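Local coordinates for protein shikimate kinase (Bacteroides thetaiotaomicron, PDB 3VAA) that probably phosphorylates the 3-hydroxyl of shikimate with ATP and magnesium, the fifth step of chorismate biosynthesis, at residues G42-R47 with S188-L193; E61-K66 with R85-E90; G104-C107 with N111-F114. One frame throughout, in Å; residues are numbered along the deposited sequence.

Interaction 1 (G42-R47 with S188-L193)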
loop_
_atom_site.group_PDB
_atom_site.type_symbol
_atom_site.label_atom_id
_atom_site.label_comp_id
_atom_site.label_asym_id
_atom_site.label_seq_id
_atom_site.Cartn_x
_atom_site.Cartn_y
_atom_site.Cartn_z
ATOM N N GLY A 42 -5.765 3.815 -5.438
ATOM C CA GLY A 42 -5.406 5.079 -4.800
ATOM C C GLY A 42 -5.533 6.259 -5.723
ATOM O O GLY A 42 -6.175 7.241 -5.376
ATOM N N LYS A 43 -4.915 6.168 -6.904
ATOM C CA LYS A 43 -4.998 7.252 -7.900
ATOM C C LYS A 43 -6.421 7.494 -8.378
ATOM O O LYS A 43 -6.832 8.636 -8.543
ATOM C CB LYS A 43 -4.074 6.974 -9.092
ATOM C CG LYS A 43 -2.604 7.105 -8.748
ATOM C CD LYS A 43 -1.694 6.959 -9.946
ATOM C CE LYS A 43 -0.235 7.189 -9.554
ATOM N NZ LYS A 43 0.679 7.235 -10.740
ATOM N N ALA A 44 -7.185 6.417 -8.569
ATOM C CA ALA A 44 -8.576 6.545 -9.017
ATOM C C ALA A 44 -9.458 7.127 -7.918
ATOM O O ALA A 44 -10.367 7.920 -8.195
ATOM C CB ALA A 44 -9.125 5.192 -9.495
ATOM N N PHE A 45 -9.170 6.751 -6.673
ATOM C CA PHE A 45 -9.923 7.243 -5.517
ATOM C C PHE A 45 -9.643 8.726 -5.339
ATOM O O PHE A 45 -10.573 9.520 -5.170
ATOM C CB PHE A 45 -9.548 6.453 -4.243
ATOM C CG PHE A 45 -10.511 6.657 -3.085
ATOM C CD1 PHE A 45 -11.867 6.436 -3.252
ATOM C CD2 PHE A 45 -10.050 6.974 -1.813
ATOM C CE1 PHE A 45 -12.772 6.607 -2.193
ATOM C CE2 PHE A 45 -10.945 7.128 -0.745
ATOM C CZ PHE A 45 -12.313 6.938 -0.949
ATOM N N ALA A 46 -8.364 9.105 -5.407
ATOM C CA ALA A 46 -7.971 10.512 -5.255
ATOM C C ALA A 46 -8.617 11.367 -6.334
ATOM O O ALA A 46 -9.139 12.444 -6.043
ATOM C CB ALA A 46 -6.446 10.664 -5.276
ATOM N N ARG A 47 -8.569 10.884 -7.574
ATOM C CA ARG A 47 -9.210 11.580 -8.695
ATOM C C ARG A 47 -10.694 11.828 -8.404
ATOM O O ARG A 47 -11.199 12.945 -8.605
ATOM C CB ARG A 47 -9.019 10.814 -10.020
ATOM C CG ARG A 47 -7.702 11.144 -10.747
ATOM C CD ARG A 47 -7.590 10.554 -12.189
ATOM N NE ARG A 47 -7.114 9.163 -12.177
ATOM C CZ ARG A 47 -7.862 8.067 -12.339
ATOM N NH1 ARG A 47 -7.276 6.868 -12.279
ATOM N NH2 ARG A 47 -9.174 8.144 -12.563
ATOM N N SER A 188 -16.237 0.902 -9.993
ATOM C CA SER A 188 -17.106 0.235 -9.039
ATOM C C SER A 188 -16.456 0.190 -7.653
ATOM O O SER A 188 -17.107 0.436 -6.625
ATOM C CB SER A 188 -17.389 -1.191 -9.503
ATOM O OG SER A 188 -18.267 -1.816 -8.604
ATOM N N SER A 189 -15.172 -0.135 -7.647
ATOM C CA SER A 189 -14.406 -0.222 -6.406
ATOM C C SER A 189 -14.303 1.133 -5.747
ATOM O O SER A 189 -14.483 1.254 -4.537
ATOM C CB SER A 189 -13.026 -0.813 -6.666
ATOM O OG SER A 189 -13.153 -2.172 -7.052
ATOM N N VAL A 190 -14.006 2.153 -6.543
ATOM C CA VAL A 190 -13.948 3.519 -6.033
ATOM C C VAL A 190 -15.259 3.898 -5.342
ATOM O O VAL A 190 -15.248 4.457 -4.245
ATOM C CB VAL A 190 -13.648 4.512 -7.167
ATOM C CG1 VAL A 190 -13.992 5.927 -6.745
ATOM C CG2 VAL A 190 -12.186 4.381 -7.602
ATOM N N GLN A 191 -16.390 3.560 -5.971
ATOM C CA GLN A 191 -17.707 3.866 -5.411
ATOM C C GLN A 191 -17.979 3.124 -4.107
ATOM O O GLN A 191 -18.526 3.690 -3.164
ATOM C CB GLN A 191 -18.822 3.551 -6.437
ATOM C CG GLN A 191 -18.757 4.422 -7.703
ATOM C CD GLN A 191 -19.771 4.011 -8.769
ATOM O OE1 GLN A 191 -20.555 3.079 -8.571
ATOM N NE2 GLN A 191 -19.747 4.697 -9.910
ATOM N N ARG A 192 -17.609 1.852 -4.064
ATOM C CA ARG A 192 -17.804 1.044 -2.875
ATOM C C ARG A 192 -16.918 1.544 -1.727
ATOM O O ARG A 192 -17.333 1.570 -0.552
ATOM C CB ARG A 192 -17.459 -0.397 -3.190
ATOM C CG ARG A 192 -17.862 -1.390 -2.111
ATOM C CD ARG A 192 -17.607 -2.826 -2.568
ATOM N NE ARG A 192 -18.049 -3.042 -3.954
ATOM C CZ ARG A 192 -17.246 -3.141 -5.019
ATOM N NH1 ARG A 192 -15.929 -3.105 -4.896
ATOM N NH2 ARG A 192 -17.771 -3.313 -6.228
ATOM N N LEU A 193 -15.694 1.921 -2.063
ATOM C CA LEU A 193 -14.767 2.428 -1.054
ATOM C C LEU A 193 -15.249 3.765 -0.492
ATOM O O LEU A 193 -15.190 4.014 0.725
ATOM C CB LEU A 193 -13.368 2.568 -1.637
ATOM C CG LEU A 193 -12.306 2.963 -0.618
ATOM C CD1 LEU A 193 -12.244 1.920 0.511
ATOM C CD2 LEU A 193 -10.969 3.108 -1.321
#
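Phe45 reaches across from helix 38-49 and lays its ring beside helix 183-196. Its CG stands anti to the backbone N (chi1 -166°), which carries the ring over to Val190 and Leu193. From CB, which leads to the ring, CG comes beneath the CD2 methyl of Leu193, as do the other ring atoms. Next, Phe45 CD1 lies 4.1 Å from Val190 CG1. CE1 then approaches the backbone carbonyl of Val190, whose O sits at the ring edge, 3.9 Å from Phe45 CE1. At the tip, Phe45 CZ meets Leu193 CG at 4.0 Å. Leu193 CD2 stands almost exactly over the middle of the ring, 3.8 Å from the centroid of Phe45, in a CH-pi contact.

The two helices pack together beside the parallel sheet of a P-loop kinase fold. Helix 38-49 begins within the predicted ATP-binding residues, at the end of the P-loop. The short segments approach to 9.5 Å between axes and cross at -64°.

Val190 splits its branches between two partners. CG1 lies at the edge of the Phe45 ring, by CD1, while Val190 CG2 touches Ala44 CB at 3.7 Å. Leu41 meets both Val190 and Leu193, and Leu197 packs on Phe45.

Interaction 2 (E61-K66 with R85-E90)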
loop_
_atom_site.group_PDB
_atom_site.type_symbol
_atom_site.label_atom_id
_atom_site.label_comp_id
_atom_site.label_asym_id
_atom_site.label_seq_id
_atom_site.Cartn_x
_atom_site.Cartn_y
_atom_site.Cartn_z
ATOM N N GLU A 61 11.886 9.054 -1.915
ATOM C CA GLU A 61 12.912 9.289 -2.940
ATOM C C GLU A 61 13.111 10.766 -3.225
ATOM O O GLU A 61 14.252 11.210 -3.480
ATOM C CB GLU A 61 12.595 8.517 -4.228
ATOM C CG GLU A 61 12.503 7.013 -4.009
ATOM C CD GLU A 61 12.490 6.193 -5.298
ATOM O OE1 GLU A 61 12.524 6.783 -6.409
ATOM O OE2 GLU A 61 12.498 4.943 -5.191
ATOM N N GLU A 62 12.014 11.529 -3.214
ATOM C CA GLU A 62 12.094 12.990 -3.408
ATOM C C GLU A 62 12.880 13.676 -2.279
ATOM O O GLU A 62 13.646 14.602 -2.512
ATOM C CB GLU A 62 10.700 13.614 -3.467
ATOM C CG GLU A 62 9.920 13.322 -4.718
ATOM C CD GLU A 62 10.486 13.988 -5.955
ATOM O OE1 GLU A 62 10.307 13.429 -7.055
ATOM O OE2 GLU A 62 11.116 15.060 -5.844
ATOM N N ARG A 63 12.671 13.228 -1.051
ATOM C CA ARG A 63 13.334 13.842 0.100
ATOM C C ARG A 63 14.809 13.526 0.214
ATOM O O ARG A 63 15.612 14.392 0.578
ATOM C CB ARG A 63 12.613 13.449 1.393
ATOM C CG ARG A 63 11.296 14.194 1.556
ATOM C CD ARG A 63 11.458 15.606 2.091
ATOM N NE ARG A 63 11.530 15.620 3.560
ATOM C CZ ARG A 63 12.646 15.628 4.279
ATOM N NH1 ARG A 63 13.837 15.689 3.695
ATOM N NH2 ARG A 63 12.565 15.613 5.597
ATOM N N PHE A 64 15.194 12.310 -0.138
ATOM C CA PHE A 64 16.579 11.903 0.030
ATOM C C PHE A 64 17.406 11.927 -1.246
ATOM O O PHE A 64 18.620 11.772 -1.183
ATOM C CB PHE A 64 16.617 10.524 0.697
ATOM C CG PHE A 64 16.159 10.557 2.128
ATOM C CD1 PHE A 64 17.066 10.762 3.148
ATOM C CD2 PHE A 64 14.817 10.444 2.442
ATOM C CE1 PHE A 64 16.655 10.817 4.458
ATOM C CE2 PHE A 64 14.398 10.499 3.746
ATOM C CZ PHE A 64 15.312 10.683 4.757
ATOM N N HIS A 65 16.754 12.181 -2.380
ATOM C CA HIS A 65 17.412 12.178 -3.697
ATOM C C HIS A 65 18.195 10.881 -3.899
ATOM O O HIS A 65 19.294 10.859 -4.463
ATOM C CB HIS A 65 18.289 13.425 -3.874
ATOM C CG HIS A 65 17.525 14.704 -3.737
ATOM N ND1 HIS A 65 17.520 15.453 -2.580
ATOM C CD2 HIS A 65 16.695 15.338 -4.599
ATOM C CE1 HIS A 65 16.744 16.511 -2.746
ATOM N NE2 HIS A 65 16.228 16.461 -3.963
ATOM N N LYS A 66 17.578 9.799 -3.436
ATOM C CA LYS A 66 18.098 8.463 -3.522
ATOM C C LYS A 66 16.894 7.572 -3.671
ATOM O O LYS A 66 15.850 7.860 -3.101
ATOM C CB LYS A 66 18.851 8.064 -2.252
ATOM C CG LYS A 66 20.244 8.699 -2.118
ATOM C CD LYS A 66 20.811 8.509 -0.725
ATOM C CE LYS A 66 22.175 9.190 -0.575
ATOM N NZ LYS A 66 22.579 9.272 0.858
ATOM N N ARG A 85 9.356 5.549 8.612
ATOM C CA ARG A 85 8.536 6.018 9.709
ATOM C C ARG A 85 8.537 7.549 9.784
ATOM O O ARG A 85 7.507 8.183 9.922
ATOM C CB ARG A 85 9.076 5.413 11.015
ATOM C CG ARG A 85 8.376 5.831 12.294
ATOM C CD ARG A 85 8.929 7.136 12.862
ATOM N NE ARG A 85 8.335 7.453 14.168
ATOM C CZ ARG A 85 8.272 8.675 14.697
ATOM N NH1 ARG A 85 8.762 9.731 14.048
ATOM N NH2 ARG A 85 7.692 8.851 15.865
ATOM N N ASN A 86 9.712 8.146 9.700
ATOM C CA ASN A 86 9.809 9.587 9.756
ATOM C C ASN A 86 9.075 10.271 8.592
ATOM O O ASN A 86 8.410 11.281 8.782
ATOM C CB ASN A 86 11.274 10.021 9.821
ATOM C CG ASN A 86 11.933 9.636 11.112
ATOM O OD1 ASN A 86 11.266 9.539 12.158
ATOM N ND2 ASN A 86 13.273 9.501 11.087
ATOM N N MET A 87 9.153 9.694 7.392
ATOM C CA MET A 87 8.471 10.272 6.261
ATOM C C MET A 87 6.944 10.062 6.367
ATOM O O MET A 87 6.163 10.937 5.956
ATOM C CB MET A 87 9.038 9.730 4.949
ATOM C CG MET A 87 10.478 10.180 4.645
ATOM S SD MET A 87 10.757 11.956 4.772
ATOM C CE MET A 87 11.299 12.153 6.500
ATOM N N LEU A 88 6.525 8.937 6.918
ATOM C CA LEU A 88 5.104 8.692 7.208
ATOM C C LEU A 88 4.588 9.821 8.113
ATOM O O LEU A 88 3.505 10.367 7.881
ATOM C CB LEU A 88 4.904 7.349 7.893
ATOM C CG LEU A 88 3.480 7.003 8.350
ATOM C CD1 LEU A 88 2.514 7.024 7.152
ATOM C CD2 LEU A 88 3.453 5.628 9.057
ATOM N N HIS A 89 5.367 10.196 9.136
ATOM C CA HIS A 89 4.958 11.282 10.018
ATOM C C HIS A 89 4.863 12.622 9.303
ATOM O O HIS A 89 4.022 13.444 9.649
ATOM C CB HIS A 89 5.833 11.316 11.281
ATOM C CG HIS A 89 5.500 10.225 12.242
ATOM N ND1 HIS A 89 5.066 10.474 13.524
ATOM C CD2 HIS A 89 5.423 8.883 12.075
ATOM C CE1 HIS A 89 4.802 9.329 14.128
ATOM N NE2 HIS A 89 5.008 8.346 13.273
ATOM N N GLU A 90 5.716 12.848 8.317
ATOM C CA GLU A 90 5.640 14.073 7.538
ATOM C C GLU A 90 4.380 14.120 6.670
ATOM O O GLU A 90 3.664 15.127 6.666
ATOM C CB GLU A 90 6.873 14.250 6.654
ATOM C CG GLU A 90 8.130 14.583 7.403
ATOM C CD GLU A 90 9.218 15.141 6.500
ATOM O OE1 GLU A 90 8.985 15.261 5.278
ATOM O OE2 GLU A 90 10.313 15.462 6.994
#
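Arg63 and Glu90 form a two-pronged salt bridge on the looser, solvent side of this contact, where Arg63 is exposed and Glu90 partly so. Arg63 uses NE and NH2 side-on, one nitrogen to each carboxylate oxygen. Arg63 NE donates to Glu90 OE1 at 3.1 Å, and Arg63 NH2 donates to Glu90 OE2 at 2.7 Å. Both bonds are nearly straight and reach the syn sides of the oxygens. The guanidinium and carboxylate planes are close to coplanar, 20° apart. Bends at chi2 (-80°) and chi3 (-85°) turn the Arg63 chain so that the edge of the guanidinium meets Glu90. Glu90 OE1 is also hydrogen-bonded to Tyr59 OH, so helix 56-64 grips the carboxylate at two residues.

Helix 56-64 lies against the long helix 68-91 in the part of shikimate kinase that carries the predicted substrate-binding residues Asp57 and Arg81.

The inner side, by contrast, is mainly apolar and built on buried Met87. Its SD lies over one face of the guanidinium, 3.9 Å from Arg63 NE. Its CG comes to the ring edge, 4.0 Å from Phe64 CE2. The sulfur makes an oblique Met-aromatic contact with that ring. Leu56, Tyr59 and Ile60 pack on Met87 as well, while Leu71 and Leu83 touch Phe64.

Interaction 3 (G104-C107 with N111-F114)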
loop_
_atom_site.group_PDB
_atom_site.type_symbol
_atom_site.label_atom_id
_atom_site.label_comp_id
_atom_site.label_asym_id
_atom_site.label_seq_id
_atom_site.Cartn_x
_atom_site.Cartn_y
_atom_site.Cartn_z
ATOM N N GLY A 104 5.625 -3.031 3.591
ATOM C CA GLY A 104 6.191 -3.313 4.899
ATOM C C GLY A 104 5.945 -2.280 5.954
ATOM O O GLY A 104 6.097 -2.573 7.149
ATOM N N ALA A 105 5.577 -1.063 5.540
ATOM C CA ALA A 105 5.365 0.045 6.458
ATOM C C ALA A 105 4.491 -0.297 7.674
ATOM O O ALA A 105 4.852 0.035 8.808
ATOM C CB ALA A 105 4.806 1.270 5.716
ATOM N N PRO A 106 3.372 -1.009 7.476
ATOM C CA PRO A 106 2.529 -1.299 8.639
ATOM C C PRO A 106 3.143 -2.165 9.739
ATOM O O PRO A 106 2.604 -2.202 10.851
ATOM C CB PRO A 106 1.354 -2.062 8.007
ATOM C CG PRO A 106 1.281 -1.506 6.670
ATOM C CD PRO A 106 2.694 -1.408 6.232
ATOM N N CYS A 107 4.259 -2.833 9.451
ATOM C CA CYS A 107 4.866 -3.775 10.371
ATOM C C CYS A 107 5.834 -3.194 11.387
ATOM O O CYS A 107 6.311 -3.930 12.251
ATOM C CB CYS A 107 5.642 -4.830 9.590
ATOM S SG CYS A 107 4.649 -5.701 8.399
ATOM N N ASN A 111 3.487 2.424 13.387
ATOM C CA ASN A 111 2.993 2.971 12.108
ATOM C C ASN A 111 1.504 2.747 11.854
ATOM O O ASN A 111 0.819 3.659 11.401
ATOM C CB ASN A 111 3.801 2.407 10.939
ATOM C CG ASN A 111 5.233 2.968 10.852
ATOM O OD1 ASN A 111 5.637 3.873 11.594
ATOM N ND2 ASN A 111 6.013 2.412 9.913
ATOM N N MET A 112 1.010 1.541 12.130
ATOM C CA MET A 112 -0.404 1.248 11.873
ATOM C C MET A 112 -1.279 2.010 12.855
ATOM O O MET A 112 -2.265 2.624 12.463
ATOM C CB MET A 112 -0.706 -0.248 11.929
ATOM C CG MET A 112 -2.180 -0.605 11.546
ATOM S SD MET A 112 -2.689 -0.028 9.904
ATOM C CE MET A 112 -1.238 -0.494 9.205
ATOM N N GLU A 113 -0.895 2.001 14.128
ATOM C CA GLU A 113 -1.648 2.693 15.156
ATOM C C GLU A 113 -1.656 4.198 14.845
ATOM O O GLU A 113 -2.678 4.880 15.009
ATOM C CB GLU A 113 -1.030 2.382 16.514
ATOM C CG GLU A 113 -1.608 3.097 17.697
ATOM C CD GLU A 113 -0.785 2.834 18.954
ATOM O OE1 GLU A 113 -0.997 1.788 19.601
ATOM O OE2 GLU A 113 0.076 3.676 19.289
ATOM N N PHE A 114 -0.522 4.702 14.362
ATOM C CA PHE A 114 -0.385 6.110 14.020
ATOM C C PHE A 114 -1.268 6.503 12.846
ATOM O O PHE A 114 -1.998 7.510 12.900
ATOM C CB PHE A 114 1.084 6.447 13.793
ATOM C CG PHE A 114 1.313 7.845 13.310
ATOM C CD1 PHE A 114 1.248 8.914 14.191
ATOM C CD2 PHE A 114 1.617 8.083 11.988
ATOM C CE1 PHE A 114 1.455 10.219 13.735
ATOM C CE2 PHE A 114 1.836 9.370 11.513
ATOM C CZ PHE A 114 1.764 10.442 12.399
HETATM O O HOH W 1 2.940 -0.816 13.030
#
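Pro106, Met112 and Asn111 carry the contact between a short 3-10 turn, 105-107, and the first turn of helix 111-118. The turn belongs to the loop that leaves parallel strand 97-100 in the P-loop kinase fold of shikimate kinase. This loop also holds Gly103, a predicted substrate-binding residue, just before the segment.

Pro106 has the largest buried surface of the three. Its ring meets the end of Met112, methyl against proline ring. The CE methyl of Met112 is modelled 3.3 Å from Pro106 CB, which would be tighter than normal carbon contact. The bond geometry at the end of Met112 is distorted, however, so the exact placing of CE is doubtful, and so is the tightness. Other parts of the fold close round the pair. Phe167 and Tyr168 of helix 150-168 pack on Pro106, and Thr31 of strand 27-31 touches both Pro106 and Met112.

Asn111 works on the polar side. Asn111 ND2 donates to the backbone O of Ala105 at 2.9 Å, with an N-H...O angle of 160°. The acceptor lies close to the amide plane of Asn111, but the donor is tilted 29° from the carbonyl plane of Ala105. The side chain also packs on helix 68-91. It thus ties the turn to the helix start while lying against a second helix.

A water completes the join. It donates to Pro106 O at 2.6 Å and accepts from the backbone N of Met112 at 3.2 Å.

Interaction 1 joins the first helix of the chain, 38-49, to the last, 183-196. Interactions 2 and 3 both fall between them in sequence, interaction 2 first. Interactions 1 and 3 lie on opposite sides of the chain's centre, with centres about 22 Å apart. The centres of interactions 1 and 2 are about 25 Å apart, and these contacts do not touch. Interactions 2 and 3 do touch. Helix 68-91 packs on helix 111-118, with Arg85 and Leu88 against Asn111, and the rings of His89 and Phe114 stacked. Their centres are about 15 Å apart, and both lie on helices or loops that carry predicted substrate-binding residues.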